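Local coordinates for protein uncharacterized peptidase Lmo0363 (Listeria monocytogenes, PDB 3L4E) that probably acts as a serine peptidase of the S51 family, related to peptidase E and cleaving peptide bonds, at residues Val30-Thr35 with Ala48-Leu53; Asp81-Thr86 with Lys114-Glu119. One frame throughout, in Å; residues are numbered along the deposited sequence.

Contact 1 of 2, residues Val30-Thr35 with Ala48-Leu53; sequences VTFIPT and AGKKAL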
loop_
_atom_site.group_PDB
_atom_site.type_symbol
_atom_site.label_atom_id
_atom_site.label_comp_id
_atom_site.label_asym_id
_atom_site.label_seq_id
_atom_site.Cartn_x
_atom_site.Cartn_y
_atom_site.Cartn_z
ATOM N N VAL A 30 11.575 -8.989 0.474
ATOM C CA VAL A 30 10.521 -7.988 0.600
ATOM C C VAL A 30 10.564 -7.356 1.987
ATOM O O VAL A 30 10.556 -8.070 2.981
ATOM C CB VAL A 30 9.133 -8.645 0.417
ATOM C CG1 VAL A 30 8.004 -7.623 0.557
ATOM C CG2 VAL A 30 9.054 -9.356 -0.921
ATOM N N THR A 31 10.619 -6.025 2.047
ATOM C CA THR A 31 10.357 -5.304 3.286
ATOM C C THR A 31 8.843 -5.224 3.428
ATOM O O THR A 31 8.177 -4.544 2.643
ATOM C CB THR A 31 10.943 -3.874 3.267
ATOM O OG1 THR A 31 12.367 -3.943 3.156
ATOM C CG2 THR A 31 10.595 -3.140 4.547
ATOM N N PHE A 32 8.315 -5.929 4.423
ATOM C CA PHE A 32 6.876 -6.129 4.606
ATOM C C PHE A 32 6.437 -5.270 5.785
ATOM O O PHE A 32 6.841 -5.523 6.920
ATOM C CB PHE A 32 6.650 -7.628 4.888
ATOM C CG PHE A 32 5.219 -8.046 5.057
ATOM C CD1 PHE A 32 4.450 -8.390 3.958
ATOM C CD2 PHE A 32 4.664 -8.175 6.330
ATOM C CE1 PHE A 32 3.128 -8.827 4.115
ATOM C CE2 PHE A 32 3.347 -8.596 6.495
ATOM C CZ PHE A 32 2.579 -8.926 5.385
ATOM N N ILE A 33 5.632 -4.245 5.501
ATOM C CA ILE A 33 5.227 -3.251 6.500
ATOM C C ILE A 33 3.750 -3.413 6.874
ATOM O O ILE A 33 2.873 -3.060 6.093
ATOM C CB ILE A 33 5.478 -1.822 5.974
ATOM C CG1 ILE A 33 6.972 -1.623 5.676
ATOM C CG2 ILE A 33 4.965 -0.780 6.975
ATOM C CD1 ILE A 33 7.266 -0.362 4.878
ATOM N N PRO A 34 3.474 -3.995 8.052
ATOM C CA PRO A 34 2.095 -4.257 8.481
ATOM C C PRO A 34 1.552 -3.177 9.422
ATOM O O PRO A 34 0.498 -3.357 10.031
ATOM C CB PRO A 34 2.232 -5.579 9.238
ATOM C CG PRO A 34 3.581 -5.452 9.896
ATOM C CD PRO A 34 4.455 -4.671 8.926
ATOM N N THR A 35 2.266 -2.064 9.529
ATOM C CA THR A 35 1.928 -0.993 10.473
ATOM C C THR A 35 0.462 -0.542 10.456
ATOM O O THR A 35 -0.137 -0.320 11.508
ATOM C CB THR A 35 2.839 0.215 10.235
ATOM O OG1 THR A 35 4.207 -0.217 10.326
ATOM C CG2 THR A 35 2.572 1.329 11.251
ATOM N N ALA A 48 -2.647 -13.442 5.039
ATOM C CA ALA A 48 -2.983 -13.927 3.704
ATOM C C ALA A 48 -1.993 -13.355 2.687
ATOM O O ALA A 48 -1.535 -14.056 1.784
ATOM C CB ALA A 48 -4.417 -13.569 3.335
ATOM N N GLY A 49 -1.656 -12.076 2.839
ATOM C CA GLY A 49 -0.694 -11.459 1.948
ATOM C C GLY A 49 0.708 -12.012 2.156
ATOM O O GLY A 49 1.425 -12.275 1.190
ATOM N N LYS A 50 1.114 -12.165 3.414
ATOM C CA LYS A 50 2.446 -12.692 3.707
ATOM C C LYS A 50 2.639 -14.103 3.153
ATOM O O LYS A 50 3.664 -14.406 2.528
ATOM C CB LYS A 50 2.717 -12.685 5.210
ATOM C CG LYS A 50 4.157 -13.021 5.566
ATOM C CD LYS A 50 4.400 -12.887 7.059
ATOM C CE LYS A 50 5.866 -13.125 7.396
ATOM N NZ LYS A 50 6.159 -12.908 8.842
ATOM N N LYS A 51 1.657 -14.968 3.380
ATOM C CA LYS A 51 1.739 -16.334 2.879
ATOM C C LYS A 51 1.712 -16.373 1.352
ATOM O O LYS A 51 2.350 -17.233 0.730
ATOM C CB LYS A 51 0.614 -17.175 3.474
ATOM C CG LYS A 51 0.761 -17.422 4.965
ATOM C CD LYS A 51 -0.531 -17.992 5.548
ATOM C CE LYS A 51 -0.437 -18.188 7.058
ATOM N NZ LYS A 51 -1.746 -18.617 7.642
ATOM N N ALA A 52 0.988 -15.438 0.738
ATOM C CA ALA A 52 0.945 -15.369 -0.723
ATOM C C ALA A 52 2.321 -15.020 -1.272
ATOM O O ALA A 52 2.795 -15.648 -2.226
ATOM C CB ALA A 52 -0.107 -14.363 -1.202
ATOM N N LEU A 53 2.962 -14.016 -0.674
ATOM C CA LEU A 53 4.323 -13.658 -1.065
ATOM C C LEU A 53 5.247 -14.873 -0.928
ATOM O O LEU A 53 6.034 -15.176 -1.833
ATOM C CB LEU A 53 4.848 -12.494 -0.224
ATOM C CG LEU A 53 4.172 -11.130 -0.422
ATOM C CD1 LEU A 53 4.564 -10.185 0.717
ATOM C CD2 LEU A 53 4.506 -10.500 -1.778
#

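Contact 2 of 2, residues Asp81-Thr86 with Lys114-Glu119; sequences DFIYVT and KLYIGE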
loop_
_atom_site.group_PDB
_atom_site.type_symbol
_atom_site.label_atom_id
_atom_site.label_comp_id
_atom_site.label_asym_id
_atom_site.label_seq_id
_atom_site.Cartn_x
_atom_site.Cartn_y
_atom_site.Cartn_z
ATOM N N ASP A 81 14.663 -6.047 -1.916
ATOM C CA ASP A 81 14.326 -5.784 -3.305
ATOM C C ASP A 81 13.017 -5.033 -3.474
ATOM O O ASP A 81 12.914 -4.144 -4.325
ATOM C CB ASP A 81 14.265 -7.101 -4.071
ATOM C CG ASP A 81 15.592 -7.829 -4.069
ATOM O OD1 ASP A 81 16.585 -7.242 -4.535
ATOM O OD2 ASP A 81 15.645 -8.977 -3.591
ATOM N N PHE A 82 12.021 -5.396 -2.668
ATOM C CA PHE A 82 10.677 -4.837 -2.797
ATOM C C PHE A 82 10.222 -4.224 -1.490
ATOM O O PHE A 82 10.744 -4.561 -0.431
ATOM C CB PHE A 82 9.663 -5.922 -3.179
ATOM C CG PHE A 82 10.026 -6.699 -4.415
ATOM C CD1 PHE A 82 10.740 -6.115 -5.443
ATOM C CD2 PHE A 82 9.631 -8.018 -4.551
ATOM C CE1 PHE A 82 11.062 -6.836 -6.572
ATOM C CE2 PHE A 82 9.949 -8.743 -5.681
ATOM C CZ PHE A 82 10.665 -8.153 -6.692
ATOM N N ILE A 83 9.247 -3.320 -1.579
ATOM C CA ILE A 83 8.579 -2.766 -0.406
ATOM C C ILE A 83 7.104 -3.148 -0.503
ATOM O O ILE A 83 6.490 -2.949 -1.544
ATOM C CB ILE A 83 8.709 -1.219 -0.359
ATOM C CG1 ILE A 83 10.184 -0.797 -0.337
ATOM C CG2 ILE A 83 7.971 -0.641 0.859
ATOM C CD1 ILE A 83 10.412 0.668 -0.706
ATOM N N TYR A 84 6.542 -3.711 0.565
ATOM C CA TYR A 84 5.137 -4.122 0.570
ATOM C C TYR A 84 4.467 -3.516 1.790
ATOM O O TYR A 84 4.945 -3.683 2.910
ATOM C CB TYR A 84 5.055 -5.645 0.650
ATOM C CG TYR A 84 3.668 -6.260 0.688
ATOM C CD1 TYR A 84 2.862 -6.155 1.827
ATOM C CD2 TYR A 84 3.189 -6.999 -0.394
ATOM C CE1 TYR A 84 1.606 -6.753 1.878
ATOM C CE2 TYR A 84 1.940 -7.592 -0.361
ATOM C CZ TYR A 84 1.152 -7.470 0.775
ATOM O OH TYR A 84 -0.087 -8.074 0.797
ATOM N N VAL A 85 3.351 -2.829 1.570
ATOM C CA VAL A 85 2.619 -2.186 2.656
ATOM C C VAL A 85 1.220 -2.782 2.741
ATOM O O VAL A 85 0.437 -2.678 1.791
ATOM C CB VAL A 85 2.557 -0.660 2.455
ATOM C CG1 VAL A 85 1.727 0.008 3.567
ATOM C CG2 VAL A 85 3.969 -0.079 2.404
ATOM N N THR A 86 0.913 -3.413 3.878
ATOM C CA THR A 86 -0.378 -4.075 4.064
ATOM C C THR A 86 -1.500 -3.062 4.243
ATOM O O THR A 86 -1.256 -1.892 4.548
ATOM C CB THR A 86 -0.407 -4.978 5.317
ATOM O OG1 THR A 86 -0.527 -4.153 6.491
ATOM C CG2 THR A 86 0.839 -5.867 5.421
ATOM N N LYS A 114 13.094 0.757 -6.947
ATOM C CA LYS A 114 12.536 -0.298 -6.101
ATOM C C LYS A 114 11.029 -0.448 -6.284
ATOM O O LYS A 114 10.307 0.541 -6.326
ATOM C CB LYS A 114 12.851 -0.013 -4.637
ATOM C CG LYS A 114 12.702 -1.202 -3.718
ATOM C CD LYS A 114 13.757 -1.143 -2.617
ATOM C CE LYS A 114 15.149 -1.297 -3.197
ATOM N NZ LYS A 114 16.206 -1.257 -2.149
ATOM N N LEU A 115 10.565 -1.689 -6.404
ATOM C CA LEU A 115 9.143 -1.980 -6.555
ATOM C C LEU A 115 8.383 -1.776 -5.249
ATOM O O LEU A 115 8.752 -2.335 -4.212
ATOM C CB LEU A 115 8.942 -3.416 -7.046
ATOM C CG LEU A 115 7.503 -3.936 -7.082
ATOM C CD1 LEU A 115 6.647 -3.100 -8.019
ATOM C CD2 LEU A 115 7.466 -5.408 -7.483
ATOM N N TYR A 116 7.315 -0.985 -5.319
ATOM C CA TYR A 116 6.422 -0.728 -4.194
ATOM C C TYR A 116 5.086 -1.431 -4.414
ATOM O O TYR A 116 4.425 -1.218 -5.442
ATOM C CB TYR A 116 6.205 0.782 -4.038
ATOM C CG TYR A 116 5.252 1.173 -2.925
ATOM C CD1 TYR A 116 5.717 1.422 -1.634
ATOM C CD2 TYR A 116 3.885 1.303 -3.165
ATOM C CE1 TYR A 116 4.854 1.772 -0.616
ATOM C CE2 TYR A 116 3.006 1.660 -2.145
ATOM C CZ TYR A 116 3.504 1.903 -0.872
ATOM O OH TYR A 116 2.664 2.248 0.162
ATOM N N ILE A 117 4.705 -2.277 -3.461
ATOM C CA ILE A 117 3.418 -2.964 -3.503
ATOM C C ILE A 117 2.547 -2.367 -2.409
ATOM O O ILE A 117 2.900 -2.416 -1.224
ATOM C CB ILE A 117 3.560 -4.471 -3.257
ATOM C CG1 ILE A 117 4.527 -5.105 -4.267
ATOM C CG2 ILE A 117 2.178 -5.149 -3.282
ATOM C CD1 ILE A 117 5.032 -6.475 -3.822
ATOM N N GLY A 118 1.432 -1.764 -2.803
ATOM C CA GLY A 118 0.561 -1.116 -1.837
ATOM C C GLY A 118 -0.824 -1.718 -1.800
ATOM O O GLY A 118 -1.531 -1.698 -2.813
ATOM N N GLU A 119 -1.210 -2.242 -0.638
ATOM C CA GLU A 119 -2.516 -2.872 -0.466
ATOM C C GLU A 119 -3.458 -1.998 0.342
ATOM O O GLU A 119 -3.162 -1.664 1.492
ATOM C CB GLU A 119 -2.369 -4.202 0.259
ATOM C CG GLU A 119 -3.704 -4.852 0.591
ATOM C CD GLU A 119 -3.527 -6.120 1.386
ATOM O OE1 GLU A 119 -3.729 -7.198 0.807
ATOM O OE2 GLU A 119 -3.162 -6.049 2.578
HETATM O O HOH W 1 12.465 -3.710 -7.240
HETATM O O HOH W 2 -1.358 -7.926 3.245
#

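Contact 1 of 2, residues Val30-Thr35 with Ala48-Leu53
Phe-32 reaches out from strand 29-33 and sets its ring against helix 44-55, meeting Leu-53 with CD1 and Lys-50 with CZ. Its CG stands anti to the backbone N (chi1 -178°), which carries the ring off the strand toward the helix. At the near rim, Phe-32 CD1 meets Leu-53 CD1 at 3.7 Å, an oblique approach. At the far tip, Phe-32 CZ lies 3.8 Å from Lys-50 CB, and Lys-50 CG sits over one face of the ring. The lysine crosses the phenylalanine at about a right angle. Its chain is extended throughout, so it gives the ring its methylenes while NZ runs on to a salt bridge with Glu-62 on strand 59-62. Gly-49, with no side chain of its own, brings its backbone up obliquely, its C 4.5 Å from Phe-32 CE1. Leu-53 CD1 also touches Val-30 CG1, more loosely, at 4.3 Å. The short strand and helix segments run nearly antiparallel (172°), their axes 10.8 Å apart, as the first half of a beta-alpha-beta unit that returns through strand 59-62. Val-60 of that strand touches Phe-32, Lys-50 and Leu-53, and the Phe-32 ring meets that of Tyr-84 on the neighbouring strand 82-85. No hydrogen bond joins the two segments: the helix is held to the sheet by apolar contact, with the one charge in the contact led out to a carboxylate beyond it.

Contact 2 of 2, residues Asp81-Thr86 with Lys114-Glu119
Leu-115 CD2 stands over one face of the Phe-82 ring, 4.0 Å from its centroid and 14° off the normal, a CH-pi contact. Asp-81 CB lies on the opposite face, and a water sits at the ring edge, in plane. That water takes a hydrogen bond from Leu-115 N and gives one to Asp-81 O, bridging the strands where their backbones do not bond directly. The Tyr-84 ring has Thr-86 CG2 and a second water at its edge, while Ile-117 CG2 approaches obliquely, 3.6 Å from Tyr-84 CD2. On the other side of the sheet Tyr-116 touches Ile-83 CG2 with its CD1 and reaches Val-85, whose CG2 is 3.5 Å from Tyr-116 OH; that hydroxyl bonds to Gly-122 O.

Strands 82-85 and 115-119 are parallel neighbours in the central sheet of this alpha/beta fold, joined through two helices. Strand 115-119 leads straight into Ser-120, the probable nucleophile, in a turn consistent with a nucleophile elbow. Four nearly straight backbone bonds pair the strands, Ile-117 N to Ile-83 O being the shortest at 2.7 Å. Tyr-84 CA adds a C-H contact to Ile-117 O at 3.3 Å.

Near the C-terminal ends, the second water accepts from Tyr-84 OH at 2.8 Å and donates to Glu-119 OE2 at 2.7 Å. The carboxylate is turned 71° from the tyrosine ring. Glu-119 OE1 also takes the N-H of Phe-11 and OE2 that of Gly-87, fixing the buried carboxylate about 4 Å, side chain to side chain, from Ser-120.

Both contacts are buried and share one sheet, in which strands 29-33 and 82-85 are neighbours. Contact 1 joins a strand to the helix covering it; contact 2 joins two strands of the sheet itself, nearer the centre of the chain, and buries 678 Å² against 188 Å². The apolar grip of contact 1 covers the sheet, with partly exposed Lys-50 marking its outer side, while the polar backbone pairing of contact 2 forms the sheet. They meet directly: Ile-33 N probably bonds to Tyr-84 O, and Phe-32 CE1 packs 3.4 Å from Tyr-84 CE1. Contact 1 lies farther from the probable active site.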